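Ufm1-specific protease (Caenorhabditis elegans, PDB 5EJJ) hydrolyses the peptide bond at the C-terminal glycine of the ubiquitin-like modifier UFM1, acting as a thiol protease that removes it from target proteins. Local coordinates at residues C396-W407 / P490-T501; E371-Y379 / A481-P490. All coordinates share one frame; numbering follows the deposited sequence.

Contact 1: residues C396-W407 / P490-T501; sequences CAYRSFQTIWSW and PVMIGGNMLAHT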
loop_
_atom_site.group_PDB
_atom_site.type_symbol
_atom_site.label_atom_id
_atom_site.label_comp_id
_atom_site.label_asym_id
_atom_site.label_seq_id
_atom_site.Cartn_x
_atom_site.Cartn_y
_atom_site.Cartn_z
ATOM N N CYS A 396 -5.680 23.916 16.522
ATOM C CA CYS A 396 -5.410 22.553 17.015
ATOM C C CYS A 396 -6.400 21.473 16.543
ATOM O O CYS A 396 -6.001 20.386 16.127
ATOM C CB CYS A 396 -5.220 22.513 18.553
ATOM S SG CYS A 396 -6.572 23.122 19.647
ATOM N N ALA A 397 -7.685 21.787 16.573
ATOM C CA ALA A 397 -8.689 20.812 16.189
ATOM C C ALA A 397 -8.853 20.746 14.683
ATOM O O ALA A 397 -9.271 19.724 14.155
ATOM C CB ALA A 397 -10.015 21.123 16.854
ATOM N N TYR A 398 -8.543 21.836 13.992
ATOM C CA TYR A 398 -8.593 21.842 12.532
ATOM C C TYR A 398 -7.611 20.811 11.993
ATOM O O TYR A 398 -7.918 20.031 11.091
ATOM C CB TYR A 398 -8.185 23.208 11.985
ATOM C CG TYR A 398 -9.233 24.279 12.078
ATOM C CD1 TYR A 398 -9.132 25.287 13.019
ATOM C CD2 TYR A 398 -10.314 24.296 11.202
ATOM C CE1 TYR A 398 -10.084 26.276 13.099
ATOM C CE2 TYR A 398 -11.270 25.275 11.268
ATOM C CZ TYR A 398 -11.150 26.266 12.223
ATOM O OH TYR A 398 -12.095 27.257 12.308
ATOM N N ARG A 399 -6.417 20.840 12.566
ATOM C CA ARG A 399 -5.344 19.952 12.178
ATOM C C ARG A 399 -5.746 18.491 12.360
ATOM O O ARG A 399 -5.516 17.669 11.466
ATOM C CB ARG A 399 -4.076 20.288 12.972
ATOM C CG ARG A 399 -3.598 21.718 12.751
ATOM C CD ARG A 399 -3.791 22.105 11.292
ATOM N NE ARG A 399 -2.988 23.251 10.879
ATOM C CZ ARG A 399 -2.682 23.520 9.611
ATOM N NH1 ARG A 399 -3.096 22.714 8.640
ATOM N NH2 ARG A 399 -1.944 24.582 9.317
ATOM N N SER A 400 -6.355 18.172 13.504
ATOM C CA SER A 400 -6.828 16.813 13.750
ATOM C C SER A 400 -7.913 16.448 12.766
ATOM O O SER A 400 -8.055 15.287 12.383
ATOM C CB SER A 400 -7.366 16.656 15.165
ATOM O OG SER A 400 -6.293 16.488 16.058
ATOM N N PHE A 401 -8.684 17.446 12.365
ATOM C CA PHE A 401 -9.713 17.230 11.370
ATOM C C PHE A 401 -9.043 16.858 10.061
ATOM O O PHE A 401 -9.487 15.951 9.355
ATOM C CB PHE A 401 -10.544 18.489 11.177
ATOM C CG PHE A 401 -11.455 18.416 10.013
ATOM C CD1 PHE A 401 -12.667 17.749 10.112
ATOM C CD2 PHE A 401 -11.100 18.990 8.817
ATOM C CE1 PHE A 401 -13.527 17.668 9.040
ATOM C CE2 PHE A 401 -11.949 18.910 7.732
ATOM C CZ PHE A 401 -13.172 18.243 7.845
ATOM N N GLN A 402 -7.969 17.573 9.753
ATOM C CA GLN A 402 -7.206 17.350 8.534
ATOM C C GLN A 402 -6.559 15.959 8.508
ATOM O O GLN A 402 -6.637 15.238 7.499
ATOM C CB GLN A 402 -6.173 18.467 8.343
ATOM C CG GLN A 402 -6.787 19.780 7.858
ATOM C CD GLN A 402 -5.748 20.858 7.645
ATOM O OE1 GLN A 402 -4.708 20.861 8.304
ATOM N NE2 GLN A 402 -6.015 21.779 6.712
ATOM N N THR A 403 -5.934 15.581 9.619
ATOM C CA THR A 403 -5.449 14.222 9.767
ATOM C C THR A 403 -6.568 13.220 9.489
ATOM O O THR A 403 -6.443 12.395 8.606
ATOM C CB THR A 403 -4.853 13.974 11.147
ATOM O OG1 THR A 403 -3.666 14.764 11.303
ATOM C CG2 THR A 403 -4.510 12.503 11.306
ATOM N N ILE A 404 -7.681 13.312 10.196
ATOM C CA ILE A 404 -8.790 12.401 9.926
ATOM C C ILE A 404 -9.172 12.420 8.451
ATOM O O ILE A 404 -9.579 11.405 7.887
ATOM C CB ILE A 404 -10.025 12.727 10.801
ATOM C CG1 ILE A 404 -9.681 12.549 12.275
ATOM C CG2 ILE A 404 -11.216 11.834 10.463
ATOM C CD1 ILE A 404 -10.780 12.969 13.178
ATOM N N TRP A 405 -9.018 13.570 7.808
ATOM C CA TRP A 405 -9.415 13.672 6.410
ATOM C C TRP A 405 -8.436 12.891 5.565
ATOM O O TRP A 405 -8.834 12.050 4.753
ATOM C CB TRP A 405 -9.476 15.126 5.931
ATOM C CG TRP A 405 -10.101 15.271 4.564
ATOM C CD1 TRP A 405 -9.531 14.951 3.372
ATOM C CD2 TRP A 405 -11.414 15.765 4.259
ATOM N NE1 TRP A 405 -10.400 15.213 2.344
ATOM C CE2 TRP A 405 -11.565 15.714 2.861
ATOM C CE3 TRP A 405 -12.470 16.256 5.030
ATOM C CZ2 TRP A 405 -12.727 16.129 2.216
ATOM C CZ3 TRP A 405 -13.626 16.673 4.384
ATOM C CH2 TRP A 405 -13.741 16.611 2.991
ATOM N N SER A 406 -7.153 13.164 5.775
ATOM C CA SER A 406 -6.110 12.521 4.998
ATOM C C SER A 406 -6.247 11.001 5.059
ATOM O O SER A 406 -5.993 10.307 4.072
ATOM C CB SER A 406 -4.734 12.967 5.477
ATOM O OG SER A 406 -4.333 12.244 6.624
ATOM N N TRP A 407 -6.675 10.479 6.202
ATOM C CA TRP A 407 -6.874 9.040 6.310
ATOM C C TRP A 407 -7.919 8.584 5.312
ATOM O O TRP A 407 -7.798 7.509 4.744
ATOM C CB TRP A 407 -7.274 8.626 7.721
ATOM C CG TRP A 407 -7.466 7.157 7.929
ATOM C CD1 TRP A 407 -6.617 6.318 8.566
ATOM C CD2 TRP A 407 -8.594 6.360 7.531
ATOM N NE1 TRP A 407 -7.131 5.040 8.582
ATOM C CE2 TRP A 407 -8.344 5.043 7.949
ATOM C CE3 TRP A 407 -9.786 6.628 6.855
ATOM C CZ2 TRP A 407 -9.237 4.004 7.718
ATOM C CZ3 TRP A 407 -10.673 5.577 6.623
ATOM C CH2 TRP A 407 -10.395 4.292 7.057
ATOM N N PRO A 490 -8.397 7.303 12.673
ATOM C CA PRO A 490 -7.795 8.039 13.786
ATOM C C PRO A 490 -8.914 8.703 14.583
ATOM O O PRO A 490 -9.978 9.023 14.035
ATOM C CB PRO A 490 -6.917 9.095 13.099
ATOM C CG PRO A 490 -6.882 8.716 11.643
ATOM C CD PRO A 490 -8.145 7.953 11.380
ATOM N N VAL A 491 -8.686 8.874 15.879
ATOM C CA VAL A 491 -9.711 9.389 16.775
ATOM C C VAL A 491 -9.347 10.791 17.225
ATOM O O VAL A 491 -8.220 11.037 17.678
ATOM C CB VAL A 491 -9.878 8.463 17.997
ATOM C CG1 VAL A 491 -10.621 9.155 19.114
ATOM C CG2 VAL A 491 -10.593 7.190 17.579
ATOM N N MET A 492 -10.289 11.718 17.070
ATOM C CA MET A 492 -10.094 13.038 17.636
ATOM C C MET A 492 -10.642 13.078 19.054
ATOM O O MET A 492 -11.834 12.820 19.301
ATOM C CB MET A 492 -10.720 14.133 16.784
ATOM C CG MET A 492 -10.636 15.523 17.437
ATOM S SD MET A 492 -12.065 16.039 18.455
ATOM C CE MET A 492 -11.499 17.669 18.928
ATOM N N ILE A 493 -9.734 13.381 19.980
ATOM C CA ILE A 493 -10.056 13.503 21.394
ATOM C C ILE A 493 -10.217 14.990 21.706
ATOM O O ILE A 493 -9.294 15.799 21.507
ATOM C CB ILE A 493 -8.982 12.797 22.292
ATOM C CG1 ILE A 493 -9.295 12.942 23.779
ATOM C CG2 ILE A 493 -7.593 13.324 22.019
ATOM C CD1 ILE A 493 -10.399 12.089 24.247
ATOM N N GLY A 494 -11.427 15.343 22.142
ATOM C CA GLY A 494 -11.768 16.709 22.500
ATOM C C GLY A 494 -11.370 16.989 23.930
ATOM O O GLY A 494 -12.157 16.790 24.863
ATOM N N GLY A 495 -10.127 17.441 24.093
ATOM C CA GLY A 495 -9.585 17.795 25.393
ATOM C C GLY A 495 -10.310 19.013 25.880
ATOM O O GLY A 495 -11.214 19.492 25.192
ATOM N N ASN A 496 -9.952 19.557 27.033
ATOM C CA ASN A 496 -10.735 20.726 27.414
ATOM C C ASN A 496 -10.358 22.044 26.735
ATOM O O ASN A 496 -11.198 22.661 26.064
ATOM C CB ASN A 496 -11.016 20.802 28.910
ATOM C CG ASN A 496 -12.165 19.879 29.305
ATOM O OD1 ASN A 496 -13.214 20.310 29.798
ATOM N ND2 ASN A 496 -11.975 18.588 29.051
ATOM N N MET A 497 -9.106 22.458 26.846
ATOM C CA MET A 497 -8.701 23.608 26.057
ATOM C C MET A 497 -8.054 23.159 24.747
ATOM O O MET A 497 -7.868 23.957 23.826
ATOM C CB MET A 497 -7.786 24.537 26.860
ATOM C CG MET A 497 -8.523 25.361 27.945
ATOM S SD MET A 497 -9.979 26.318 27.408
ATOM C CE MET A 497 -10.371 27.177 28.918
ATOM N N LEU A 498 -7.755 21.864 24.664
ATOM C CA LEU A 498 -6.906 21.320 23.604
ATOM C C LEU A 498 -7.531 20.183 22.796
ATOM O O LEU A 498 -8.501 19.564 23.216
ATOM C CB LEU A 498 -5.578 20.859 24.206
ATOM C CG LEU A 498 -4.734 22.023 24.723
ATOM C CD1 LEU A 498 -3.471 21.535 25.418
ATOM C CD2 LEU A 498 -4.407 22.972 23.561
ATOM N N ALA A 499 -6.961 19.923 21.622
ATOM C CA ALA A 499 -7.417 18.832 20.762
ATOM C C ALA A 499 -6.239 17.962 20.348
ATOM O O ALA A 499 -5.198 18.481 19.936
ATOM C CB ALA A 499 -8.130 19.380 19.526
ATOM N N HIS A 500 -6.397 16.644 20.478
ATOM C CA HIS A 500 -5.372 15.687 20.050
ATOM C C HIS A 500 -5.976 14.588 19.154
ATOM O O HIS A 500 -7.200 14.385 19.125
ATOM C CB HIS A 500 -4.686 15.035 21.260
ATOM C CG HIS A 500 -3.898 15.987 22.113
ATOM N ND1 HIS A 500 -3.734 17.314 21.803
ATOM C CD2 HIS A 500 -3.219 15.780 23.268
ATOM C CE1 HIS A 500 -2.990 17.896 22.734
ATOM N NE2 HIS A 500 -2.662 16.986 23.627
ATOM N N THR A 501 -5.118 13.884 18.417
ATOM C CA THR A 501 -5.563 12.710 17.674
ATOM C C THR A 501 -5.040 11.441 18.345
ATOM O O THR A 501 -3.868 11.369 18.715
ATOM C CB THR A 501 -5.103 12.743 16.215
ATOM O OG1 THR A 501 -5.073 14.097 15.742
ATOM C CG2 THR A 501 -6.057 11.932 15.358
#
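C396, A397, S400 and I404 pack one side of helix 396-407 onto the hairpin of strands 491-494 and 499-501, a buried helix-on-sheet contact that brings the inferred active-site cysteine, C396, of this clan CA (papain-like) peptidase up against the sheet. The helix runs at 21° to strand 499-501, with their axes 7.2 Å apart at closest, so small residues can meet: A397 CB lies 3.7 Å from A499 CB. C396 SG comes to 4.1 Å from A499 CB, while H522, the probable catalytic histidine, touches the same cysteine from a loop. Further along, M492 has CG anti to its backbone N (chi1 175°), which directs the chain at the helix; its CG rests on S400 CB at 4.1 Å, and its CB meets I404 CD1 at 3.8 Å. At the far end P490 CD sits over the five-membered ring of W407, 3.9 Å from the centroid, a CH-pi contact. The polar exception is the hydroxyl pair S400 OG and T501 OG1, hydrogen-bonded at 2.7 Å with either able to donate. The chemistry implies a largely apolar bed for the cysteine helix, with one hydrogen bond between two buried hydroxyls as the polar link across it.

Contact 2: residues E371-Y379 / A481-P490; sequences EITTVNGPY and ARHFETSGTP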
loop_
_atom_site.group_PDB
_atom_site.type_symbol
_atom_site.label_atom_id
_atom_site.label_comp_id
_atom_site.label_asym_id
_atom_site.label_seq_id
_atom_site.Cartn_x
_atom_site.Cartn_y
_atom_site.Cartn_z
ATOM N N GLU A 371 -1.460 -5.349 25.354
ATOM C CA GLU A 371 -2.075 -5.580 24.040
ATOM C C GLU A 371 -2.286 -4.294 23.225
ATOM O O GLU A 371 -3.020 -3.395 23.640
ATOM C CB GLU A 371 -3.420 -6.309 24.217
ATOM C CG GLU A 371 -4.210 -6.532 22.934
ATOM C CD GLU A 371 -3.668 -7.684 22.099
ATOM O OE1 GLU A 371 -4.388 -8.138 21.183
ATOM O OE2 GLU A 371 -2.528 -8.138 22.353
ATOM N N ILE A 372 -1.658 -4.217 22.057
ATOM C CA ILE A 372 -1.774 -3.029 21.220
ATOM C C ILE A 372 -2.789 -3.157 20.083
ATOM O O ILE A 372 -2.712 -4.064 19.252
ATOM C CB ILE A 372 -0.418 -2.618 20.630
ATOM C CG1 ILE A 372 0.495 -2.087 21.728
ATOM C CG2 ILE A 372 -0.599 -1.573 19.546
ATOM C CD1 ILE A 372 1.763 -1.460 21.183
ATOM N N THR A 373 -3.753 -2.243 20.067
ATOM C CA THR A 373 -4.611 -2.065 18.908
ATOM C C THR A 373 -4.333 -0.678 18.342
ATOM O O THR A 373 -4.301 0.321 19.058
ATOM C CB THR A 373 -6.106 -2.273 19.227
ATOM O OG1 THR A 373 -6.285 -3.538 19.880
ATOM C CG2 THR A 373 -6.925 -2.276 17.955
ATOM N N THR A 374 -4.090 -0.632 17.045
ATOM C CA THR A 374 -3.590 0.570 16.425
ATOM C C THR A 374 -4.543 0.974 15.314
ATOM O O THR A 374 -5.506 0.267 15.024
ATOM C CB THR A 374 -2.185 0.327 15.857
ATOM O OG1 THR A 374 -1.641 1.551 15.356
ATOM C CG2 THR A 374 -2.237 -0.695 14.723
ATOM N N VAL A 375 -4.271 2.122 14.706
ATOM C CA VAL A 375 -5.066 2.618 13.594
ATOM C C VAL A 375 -4.892 1.682 12.403
ATOM O O VAL A 375 -3.844 1.071 12.231
ATOM C CB VAL A 375 -4.659 4.065 13.224
ATOM C CG1 VAL A 375 -3.316 4.087 12.522
ATOM C CG2 VAL A 375 -5.718 4.723 12.364
ATOM N N ASN A 376 -5.930 1.577 11.582
ATOM C CA ASN A 376 -6.009 0.544 10.552
ATOM C C ASN A 376 -5.225 0.763 9.262
ATOM O O ASN A 376 -4.449 -0.102 8.870
ATOM C CB ASN A 376 -7.460 0.269 10.203
ATOM C CG ASN A 376 -7.625 -1.009 9.443
ATOM O OD1 ASN A 376 -8.394 -1.078 8.479
ATOM N ND2 ASN A 376 -6.888 -2.041 9.857
ATOM N N GLY A 377 -5.447 1.881 8.583
ATOM C CA GLY A 377 -4.704 2.178 7.363
ATOM C C GLY A 377 -3.634 3.249 7.530
ATOM O O GLY A 377 -3.146 3.469 8.637
ATOM N N PRO A 378 -3.245 3.916 6.429
ATOM C CA PRO A 378 -2.339 5.085 6.462
ATOM C C PRO A 378 -3.062 6.455 6.582
ATOM O O PRO A 378 -4.253 6.546 6.286
ATOM C CB PRO A 378 -1.636 4.997 5.103
ATOM C CG PRO A 378 -2.703 4.498 4.215
ATOM C CD PRO A 378 -3.476 3.461 5.047
ATOM N N TYR A 379 -2.324 7.491 6.977
ATOM C CA TYR A 379 -2.846 8.849 7.162
ATOM C C TYR A 379 -1.654 9.802 7.030
ATOM O O TYR A 379 -0.511 9.349 7.009
ATOM C CB TYR A 379 -3.445 8.997 8.570
ATOM C CG TYR A 379 -2.421 8.674 9.629
ATOM C CD1 TYR A 379 -1.591 9.657 10.143
ATOM C CD2 TYR A 379 -2.236 7.371 10.060
ATOM C CE1 TYR A 379 -0.627 9.359 11.069
ATOM C CE2 TYR A 379 -1.271 7.055 10.995
ATOM C CZ TYR A 379 -0.463 8.053 11.499
ATOM O OH TYR A 379 0.508 7.741 12.431
ATOM N N ALA A 481 -10.511 0.537 21.977
ATOM C CA ALA A 481 -9.769 -0.539 21.313
ATOM C C ALA A 481 -10.657 -1.195 20.258
ATOM O O ALA A 481 -10.238 -1.424 19.126
ATOM C CB ALA A 481 -9.304 -1.572 22.322
ATOM N N ARG A 482 -11.893 -1.484 20.649
ATOM C CA ARG A 482 -12.884 -2.047 19.749
ATOM C C ARG A 482 -13.033 -1.196 18.494
ATOM O O ARG A 482 -13.273 -1.724 17.408
ATOM C CB ARG A 482 -14.230 -2.147 20.461
ATOM C CG ARG A 482 -15.335 -2.716 19.603
ATOM C CD ARG A 482 -15.592 -4.167 19.949
ATOM N NE ARG A 482 -16.261 -4.873 18.858
ATOM C CZ ARG A 482 -15.643 -5.680 17.998
ATOM N NH1 ARG A 482 -14.332 -5.896 18.098
ATOM N NH2 ARG A 482 -16.341 -6.274 17.038
ATOM N N HIS A 483 -12.900 0.121 18.643
ATOM C CA HIS A 483 -12.992 1.025 17.497
ATOM C C HIS A 483 -11.879 0.734 16.521
ATOM O O HIS A 483 -12.134 0.362 15.372
ATOM C CB HIS A 483 -12.908 2.499 17.916
ATOM C CG HIS A 483 -12.681 3.441 16.769
ATOM N ND1 HIS A 483 -13.641 3.696 15.808
ATOM C CD2 HIS A 483 -11.599 4.181 16.426
ATOM C CE1 HIS A 483 -13.156 4.549 14.923
ATOM N NE2 HIS A 483 -11.921 4.863 15.277
ATOM N N PHE A 484 -10.647 0.911 16.993
ATOM C CA PHE A 484 -9.453 0.688 16.178
ATOM C C PHE A 484 -9.395 -0.680 15.474
ATOM O O PHE A 484 -8.858 -0.789 14.378
ATOM C CB PHE A 484 -8.206 0.880 17.029
ATOM C CG PHE A 484 -7.898 2.308 17.342
ATOM C CD1 PHE A 484 -7.864 3.258 16.346
ATOM C CD2 PHE A 484 -7.616 2.698 18.638
ATOM C CE1 PHE A 484 -7.561 4.578 16.642
ATOM C CE2 PHE A 484 -7.310 4.009 18.937
ATOM C CZ PHE A 484 -7.282 4.946 17.942
ATOM N N GLU A 485 -9.943 -1.720 16.095
ATOM C CA GLU A 485 -9.941 -3.045 15.492
ATOM C C GLU A 485 -11.043 -3.168 14.438
ATOM O O GLU A 485 -11.160 -4.180 13.757
ATOM C CB GLU A 485 -10.096 -4.129 16.570
ATOM C CG GLU A 485 -9.242 -5.394 16.343
ATOM C CD GLU A 485 -9.899 -6.433 15.413
ATOM O OE1 GLU A 485 -11.078 -6.799 15.656
ATOM O OE2 GLU A 485 -9.234 -6.891 14.444
ATOM N N THR A 486 -11.850 -2.131 14.292
ATOM C CA THR A 486 -12.989 -2.196 13.386
ATOM C C THR A 486 -12.954 -1.045 12.401
ATOM O O THR A 486 -12.461 -1.178 11.289
ATOM C CB THR A 486 -14.322 -2.134 14.154
ATOM O OG1 THR A 486 -14.349 -3.170 15.137
ATOM C CG2 THR A 486 -15.495 -2.320 13.205
ATOM N N SER A 487 -13.483 0.094 12.818
ATOM C CA SER A 487 -13.501 1.258 11.962
ATOM C C SER A 487 -12.062 1.683 11.662
ATOM O O SER A 487 -11.767 2.192 10.582
ATOM C CB SER A 487 -14.310 2.382 12.623
ATOM O OG SER A 487 -15.636 1.946 12.901
ATOM N N GLY A 488 -11.171 1.454 12.622
ATOM C CA GLY A 488 -9.750 1.707 12.452
ATOM C C GLY A 488 -9.314 3.086 11.986
ATOM O O GLY A 488 -8.234 3.229 11.426
ATOM N N THR A 489 -10.142 4.098 12.222
ATOM C CA THR A 489 -9.826 5.487 11.867
ATOM C C THR A 489 -9.160 6.251 13.004
ATOM O O THR A 489 -9.334 5.900 14.175
ATOM C CB THR A 489 -11.091 6.226 11.518
ATOM O OG1 THR A 489 -12.073 5.957 12.535
ATOM C CG2 THR A 489 -11.609 5.739 10.183
ATOM N N PRO A 490 -8.397 7.303 12.673
ATOM C CA PRO A 490 -7.795 8.039 13.786
ATOM C C PRO A 490 -8.914 8.703 14.583
ATOM O O PRO A 490 -9.978 9.023 14.035
ATOM C CB PRO A 490 -6.917 9.095 13.099
ATOM C CG PRO A 490 -6.882 8.716 11.643
ATOM C CD PRO A 490 -8.145 7.953 11.380
#
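T373, V375 and N376 follow the end of helix 477-484 and the turn that leads from it into the sheet, so that a strand and its trailing loop are joined to a helix-to-strand connection of the papain-like fold. The contact is partly buried and lies away from the catalytic residues. With OG1 beside the backbone N (chi1 -53°), T373 has its methyl CG2 anti to that N; CG2 rests on the last helical turn, 3.5 Å from F484 CB and 3.6 Å from the carbonyl oxygen A481 O. On F484, CG stands anti to the carbonyl carbon (chi1 -74°), which swings the ring obliquely alongside the T373-V375 backbone, with CD1 at 4.0 Å from V375 CA. On its side away from that backbone the phenyl meets V491 and I502 of the sheet. An alanine at F484 is likely to leave a gap between the 373-375 backbone and the sheet, with V491 and I502 losing their aromatic neighbour. Next along the loop, V375 CG2 approaches the pyrrolidine of P490, at 4.2 Å from CD. N376 then lies against G488, its CB 3.5 Å from G488 CA; a side chain at G488 would collide with that CB, and the backbone there has positive phi as well. The turn is held from within: H483 O accepts both T486 N and G488 N, from opposite faces of its carbonyl plane, and H483 NE2 donates to T489 O. Between the segments a single hydrogen bond closes the join, N376 N to G488 O, 2.8 Å long and nearly straight at 165°.

How the contacts relate
Read from the N terminus, the chain passes 371-379, then helix 396-407, and only after about a hundred residues from the first segment returns through 481-490 and 490-501. Contact 2 therefore opens first and closes first, whereas contact 1 opens inside that loop and closes beyond it: the two cross rather than nest. P490 belongs to both, marking the handover from the turn after helix 477-484 to strand 491-494. Where they meet, W407 of the cysteine helix packs against P378 and G488, and V491 against H483. Strands 371-374 and 499-507 are neighbours in one sheet, so both contacts tie helices to it, with centres about 15 Å apart.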